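Local coordinates for Serine/threonine protein phosphatase Stp1 (Streptococcus agalactiae, PDB 2PK0) that removes phosphate groups from phosphoserine and phosphothreonine residues of proteins, as a metal-dependent phosphatase of the PP2C family, at residues E188-M202 against R232-E246. Numbering follows the deposited sequence.
With MG (magnesium ion), chain F.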
loop_
_atom_site.group_PDB
_atom_site.type_symbol
_atom_site.label_atom_id
_atom_site.label_comp_id
_atom_site.label_asym_id
_atom_site.label_seq_id
_atom_site.Cartn_x
_atom_site.Cartn_y
_atom_site.Cartn_z
ATOM N N GLU A 188 11.050 -15.318 10.683
ATOM C CA GLU A 188 10.214 -16.500 10.470
ATOM C C GLU A 188 8.918 -16.392 11.259
ATOM O O GLU A 188 8.939 -16.110 12.449
ATOM C CB GLU A 188 10.973 -17.771 10.869
ATOM C CG GLU A 188 11.808 -18.367 9.742
ATOM C CD GLU A 188 12.753 -19.480 10.204
ATOM O OE1 GLU A 188 12.606 -19.969 11.347
ATOM O OE2 GLU A 188 13.645 -19.867 9.417
ATOM N N GLY A 189 7.792 -16.583 10.587
ATOM C CA GLY A 189 6.489 -16.454 11.233
ATOM C C GLY A 189 5.812 -15.095 11.110
ATOM O O GLY A 189 4.647 -14.951 11.504
ATOM N N ASP A 190 6.536 -14.104 10.573
ATOM C CA ASP A 190 6.007 -12.747 10.367
ATOM C C ASP A 190 4.921 -12.723 9.302
ATOM O O ASP A 190 4.828 -13.626 8.468
ATOM C CB ASP A 190 7.114 -11.785 9.915
ATOM C CG ASP A 190 8.004 -11.307 11.054
ATOM O OD1 ASP A 190 7.686 -11.555 12.230
ATOM O OD2 ASP A 190 9.030 -10.656 10.772
ATOM N N TYR A 191 4.093 -11.687 9.344
ATOM C CA TYR A 191 3.166 -11.390 8.264
ATOM C C TYR A 191 3.415 -9.947 7.881
ATOM O O TYR A 191 3.264 -9.052 8.718
ATOM C CB TYR A 191 1.705 -11.512 8.708
ATOM C CG TYR A 191 1.236 -12.906 9.107
ATOM C CD1 TYR A 191 0.666 -13.759 8.179
ATOM C CD2 TYR A 191 1.344 -13.348 10.418
ATOM C CE1 TYR A 191 0.239 -15.014 8.529
ATOM C CE2 TYR A 191 0.914 -14.611 10.787
ATOM C CZ TYR A 191 0.370 -15.442 9.834
ATOM O OH TYR A 191 -0.054 -16.701 10.194
ATOM N N LEU A 192 3.825 -9.714 6.639
ATOM C CA LEU A 192 3.797 -8.371 6.092
ATOM C C LEU A 192 2.353 -8.115 5.728
ATOM O O LEU A 192 1.709 -8.975 5.105
ATOM C CB LEU A 192 4.652 -8.254 4.825
ATOM C CG LEU A 192 4.849 -6.822 4.302
ATOM C CD1 LEU A 192 5.556 -5.954 5.340
ATOM C CD2 LEU A 192 5.610 -6.833 3.010
ATOM N N VAL A 193 1.835 -6.945 6.114
ATOM C CA VAL A 193 0.476 -6.583 5.787
ATOM C C VAL A 193 0.463 -5.269 5.011
ATOM O O VAL A 193 0.707 -4.205 5.558
ATOM C CB VAL A 193 -0.394 -6.452 7.050
ATOM C CG1 VAL A 193 -1.876 -6.177 6.679
ATOM C CG2 VAL A 193 -0.292 -7.698 7.911
ATOM N N VAL A 194 0.186 -5.345 3.721
ATOM C CA VAL A 194 0.103 -4.147 2.913
ATOM C C VAL A 194 -1.373 -3.878 2.612
ATOM O O VAL A 194 -2.061 -4.740 2.072
ATOM C CB VAL A 194 0.901 -4.314 1.595
ATOM C CG1 VAL A 194 0.903 -3.020 0.817
ATOM C CG2 VAL A 194 2.335 -4.754 1.877
ATOM N N ASN A 195 -1.866 -2.696 2.967
ATOM C CA ASN A 195 -3.284 -2.398 2.752
ATOM C C ASN A 195 -3.655 -0.933 2.403
ATOM O O ASN A 195 -2.918 0.015 2.698
ATOM C CB ASN A 195 -4.115 -2.879 3.936
ATOM C CG ASN A 195 -3.773 -2.157 5.195
ATOM O OD1 ASN A 195 -4.398 -1.159 5.535
ATOM N ND2 ASN A 195 -2.766 -2.636 5.893
ATOM N N SER A 196 -4.823 -0.766 1.792
ATOM C CA SER A 196 -5.369 0.558 1.515
ATOM C C SER A 196 -6.147 0.919 2.754
ATOM O O SER A 196 -6.366 0.050 3.602
ATOM C CB SER A 196 -6.300 0.526 0.306
ATOM O OG SER A 196 -7.381 -0.360 0.532
ATOM N N ASP A 197 -6.596 2.170 2.860
ATOM C CA ASP A 197 -7.181 2.645 4.110
ATOM C C ASP A 197 -8.482 1.940 4.491
ATOM O O ASP A 197 -8.852 1.926 5.658
ATOM C CB ASP A 197 -7.332 4.179 4.149
ATOM C CG ASP A 197 -8.110 4.750 2.950
ATOM O OD1 ASP A 197 -8.420 3.993 2.008
ATOM O OD2 ASP A 197 -8.412 5.969 2.927
ATOM N N GLY A 198 -9.134 1.310 3.521
ATOM C CA GLY A 198 -10.396 0.635 3.753
ATOM C C GLY A 198 -10.314 -0.541 4.710
ATOM O O GLY A 198 -11.318 -0.928 5.301
ATOM N N LEU A 199 -9.128 -1.119 4.861
ATOM C CA LEU A 199 -8.933 -2.144 5.864
ATOM C C LEU A 199 -8.810 -1.481 7.222
ATOM O O LEU A 199 -9.627 -1.701 8.113
ATOM C CB LEU A 199 -7.695 -2.997 5.581
ATOM C CG LEU A 199 -7.613 -4.201 6.537
ATOM C CD1 LEU A 199 -8.678 -5.216 6.174
ATOM C CD2 LEU A 199 -6.225 -4.858 6.536
ATOM N N THR A 200 -7.801 -0.632 7.356
ATOM C CA THR A 200 -7.450 -0.055 8.645
ATOM C C THR A 200 -8.377 1.056 9.177
ATOM O O THR A 200 -8.291 1.416 10.352
ATOM C CB THR A 200 -6.012 0.436 8.612
ATOM O OG1 THR A 200 -5.771 1.038 7.338
ATOM C CG2 THR A 200 -5.047 -0.751 8.795
ATOM N N ASN A 201 -9.256 1.598 8.338
ATOM C CA ASN A 201 -10.296 2.481 8.861
ATOM C C ASN A 201 -11.406 1.686 9.532
ATOM O O ASN A 201 -12.074 2.186 10.418
ATOM C CB ASN A 201 -10.888 3.372 7.770
ATOM C CG ASN A 201 -9.898 4.418 7.250
ATOM O OD1 ASN A 201 -8.858 4.707 7.871
ATOM N ND2 ASN A 201 -10.216 4.981 6.095
ATOM N N MET A 202 -11.594 0.441 9.104
ATOM C CA MET A 202 -12.623 -0.428 9.649
ATOM C C MET A 202 -12.115 -1.354 10.766
ATOM O O MET A 202 -12.859 -1.680 11.680
ATOM C CB MET A 202 -13.261 -1.246 8.530
ATOM C CG MET A 202 -13.958 -0.431 7.438
ATOM S SD MET A 202 -15.347 0.619 7.954
ATOM C CE MET A 202 -14.629 2.258 7.777
ATOM N N ARG A 232 -17.798 -4.355 9.715
ATOM C CA ARG A 232 -17.613 -3.076 10.397
ATOM C C ARG A 232 -18.163 -1.878 9.638
ATOM O O ARG A 232 -18.258 -0.794 10.199
ATOM C CB ARG A 232 -16.137 -2.827 10.684
ATOM C CG ARG A 232 -15.503 -3.846 11.604
ATOM C CD ARG A 232 -16.090 -3.826 12.994
ATOM N NE ARG A 232 -15.456 -4.843 13.834
ATOM C CZ ARG A 232 -14.318 -4.657 14.501
ATOM N NH1 ARG A 232 -13.813 -5.638 15.243
ATOM N NH2 ARG A 232 -13.683 -3.486 14.427
ATOM N N GLY A 233 -18.510 -2.045 8.366
ATOM C CA GLY A 233 -19.135 -0.945 7.626
ATOM C C GLY A 233 -18.888 -0.956 6.133
ATOM O O GLY A 233 -19.791 -0.615 5.339
ATOM N N GLY A 234 -17.668 -1.346 5.755
ATOM C CA GLY A 234 -17.259 -1.412 4.353
ATOM C C GLY A 234 -17.339 -0.097 3.584
ATOM O O GLY A 234 -17.581 -0.099 2.374
ATOM N N LEU A 235 -17.116 1.027 4.267
ATOM C CA LEU A 235 -17.348 2.340 3.679
ATOM C C LEU A 235 -16.420 2.728 2.547
ATOM O O LEU A 235 -16.624 3.751 1.910
ATOM C CB LEU A 235 -17.271 3.433 4.736
ATOM C CG LEU A 235 -18.178 3.321 5.956
ATOM C CD1 LEU A 235 -18.028 4.552 6.788
ATOM C CD2 LEU A 235 -19.617 3.138 5.566
ATOM N N ASP A 236 -15.403 1.927 2.287
ATOM C CA ASP A 236 -14.438 2.260 1.261
ATOM C C ASP A 236 -13.967 0.952 0.659
ATOM O O ASP A 236 -14.227 -0.103 1.225
ATOM C CB ASP A 236 -13.278 3.052 1.877
ATOM C CG ASP A 236 -12.315 3.619 0.839
ATOM O OD1 ASP A 236 -12.543 3.510 -0.385
ATOM O OD2 ASP A 236 -11.277 4.170 1.246
ATOM N N ASN A 237 -13.315 1.029 -0.501
ATOM C CA ASN A 237 -12.667 -0.117 -1.116
ATOM C C ASN A 237 -11.602 -0.674 -0.190
ATOM O O ASN A 237 -10.841 0.081 0.398
ATOM C CB ASN A 237 -12.020 0.272 -2.443
ATOM C CG ASN A 237 -12.977 0.963 -3.394
ATOM O OD1 ASN A 237 -12.585 1.894 -4.105
ATOM N ND2 ASN A 237 -14.220 0.501 -3.441
ATOM N N ILE A 238 -11.577 -1.994 -0.038
ATOM C CA ILE A 238 -10.596 -2.665 0.823
ATOM C C ILE A 238 -9.677 -3.472 -0.058
ATOM O O ILE A 238 -10.151 -4.166 -0.951
ATOM C CB ILE A 238 -11.278 -3.647 1.740
ATOM C CG1 ILE A 238 -12.621 -3.083 2.204
ATOM C CG2 ILE A 238 -10.385 -3.979 2.876
ATOM C CD1 ILE A 238 -13.635 -4.154 2.555
ATOM N N THR A 239 -8.370 -3.389 0.175
ATOM C CA THR A 239 -7.394 -4.040 -0.699
ATOM C C THR A 239 -6.182 -4.415 0.119
ATOM O O THR A 239 -5.620 -3.561 0.790
ATOM C CB THR A 239 -6.991 -3.112 -1.854
ATOM O OG1 THR A 239 -8.109 -2.970 -2.746
ATOM C CG2 THR A 239 -5.841 -3.686 -2.638
ATOM N N VAL A 240 -5.815 -5.701 0.120
ATOM C CA VAL A 240 -4.774 -6.196 1.023
ATOM C C VAL A 240 -3.786 -7.135 0.325
ATOM O O VAL A 240 -4.189 -8.046 -0.407
ATOM C CB VAL A 240 -5.375 -6.930 2.277
ATOM C CG1 VAL A 240 -4.314 -7.168 3.333
ATOM C CG2 VAL A 240 -6.508 -6.146 2.905
ATOM N N ALA A 241 -2.491 -6.901 0.536
ATOM C CA ALA A 241 -1.470 -7.906 0.235
ATOM C C ALA A 241 -0.915 -8.469 1.530
ATOM O O ALA A 241 -0.487 -7.715 2.417
ATOM C CB ALA A 241 -0.355 -7.313 -0.573
ATOM N N LEU A 242 -0.918 -9.789 1.652
ATOM C CA LEU A 242 -0.317 -10.430 2.817
ATOM C C LEU A 242 0.846 -11.269 2.370
ATOM O O LEU A 242 0.732 -11.978 1.373
ATOM C CB LEU A 242 -1.308 -11.335 3.529
ATOM C CG LEU A 242 -2.496 -10.724 4.255
ATOM C CD1 LEU A 242 -3.465 -11.843 4.559
ATOM C CD2 LEU A 242 -2.056 -10.040 5.527
ATOM N N VAL A 243 1.965 -11.163 3.093
ATOM C CA VAL A 243 3.118 -12.026 2.887
ATOM C C VAL A 243 3.431 -12.772 4.198
ATOM O O VAL A 243 3.672 -12.146 5.215
ATOM C CB VAL A 243 4.373 -11.234 2.459
ATOM C CG1 VAL A 243 5.484 -12.186 2.007
ATOM C CG2 VAL A 243 4.045 -10.218 1.364
ATOM N N TYR A 244 3.422 -14.103 4.166
ATOM C CA TYR A 244 3.777 -14.923 5.324
ATOM C C TYR A 244 5.173 -15.534 5.151
ATOM O O TYR A 244 5.494 -16.062 4.087
ATOM C CB TYR A 244 2.735 -16.030 5.529
ATOM C CG TYR A 244 3.121 -17.037 6.594
ATOM C CD1 TYR A 244 3.225 -16.657 7.935
ATOM C CD2 TYR A 244 3.374 -18.365 6.268
ATOM C CE1 TYR A 244 3.572 -17.561 8.909
ATOM C CE2 TYR A 244 3.737 -19.270 7.235
ATOM C CZ TYR A 244 3.832 -18.859 8.550
ATOM O OH TYR A 244 4.190 -19.759 9.516
ATOM N N VAL A 245 5.997 -15.475 6.194
ATOM C CA VAL A 245 7.390 -15.941 6.095
ATOM C C VAL A 245 7.520 -17.336 6.668
ATOM O O VAL A 245 7.481 -17.518 7.888
ATOM C CB VAL A 245 8.345 -14.995 6.829
ATOM C CG1 VAL A 245 9.765 -15.405 6.627
ATOM C CG2 VAL A 245 8.151 -13.583 6.335
ATOM N N GLU A 246 7.680 -18.318 5.785
ATOM C CA GLU A 246 7.583 -19.731 6.166
ATOM C C GLU A 246 8.739 -20.225 7.020
ATOM O O GLU A 246 9.859 -19.730 6.909
ATOM C CB GLU A 246 7.401 -20.634 4.936
ATOM C CG GLU A 246 6.051 -20.454 4.243
ATOM C CD GLU A 246 5.809 -21.433 3.091
ATOM O OE1 GLU A 246 6.687 -21.578 2.212
ATOM O OE2 GLU A 246 4.716 -22.046 3.060
HETATM MG MG MG F . -9.396 4.313 0.221
HETATM O O HOH W 1 -11.604 5.601 3.390
HETATM O O HOH W 2 -9.384 6.454 0.495
HETATM O O HOH W 3 -10.340 5.015 -1.626
HETATM O O HOH W 4 -9.322 2.387 -0.758
#
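Asp197 and Asp236 each lend one carboxylate oxygen to the same magnesium ion, Asp197 OD1 and Asp236 OD2 both binding it at 2.1 Å. Their carboxylate planes stand 76° apart, and the metal spans the 3.0 Å between Asp197 OD1 and Asp236 OD2, so two acids suit a divalent cation bound through one oxygen each; Asp41 and three waters complete the shell.

Behind the metal, strands 191-195 and 238-245 run antiparallel, paired through Leu192 with Val243 and Val194 with Ala241; the bond from Val194 N to Ala241 O is nearly straight. Beyond the strand end, Gly198 CA comes 3.4 Å from Asn237 O, which occupies the side where a CB would sit; lacking one, Gly198 lets the backbones come this close. Leu199 puts CB and CD1 on Ile238 CG2, while CD2 turns to Val240 CG2 at 3.9 Å, a branched tip suited to two beta-branched neighbours.

Met202 can be followed outward: CB rests on Arg232 CB, CG nears Gly234 N, SD lies 3.8 Å from Gly234 N, and CE ends on Leu235 CG. Bends at chi2 and chi3 curl this flexible chain around the Schellman motif closing helix 218-231, where Gly233, at positive phi, fits because a CB would press on the preceding carbonyl O. At the far end, beside helices 205-212 and 218-231, Tyr244 CD1 sits 3.4 Å above one face of the Tyr191 ring, near its rim, the planes inclined by 35°.

Two adjacent antiparallel strands whose flanking residues bring an aspartate each to the same end of the sheet characterise the PP2C beta-sandwich and its metal centre.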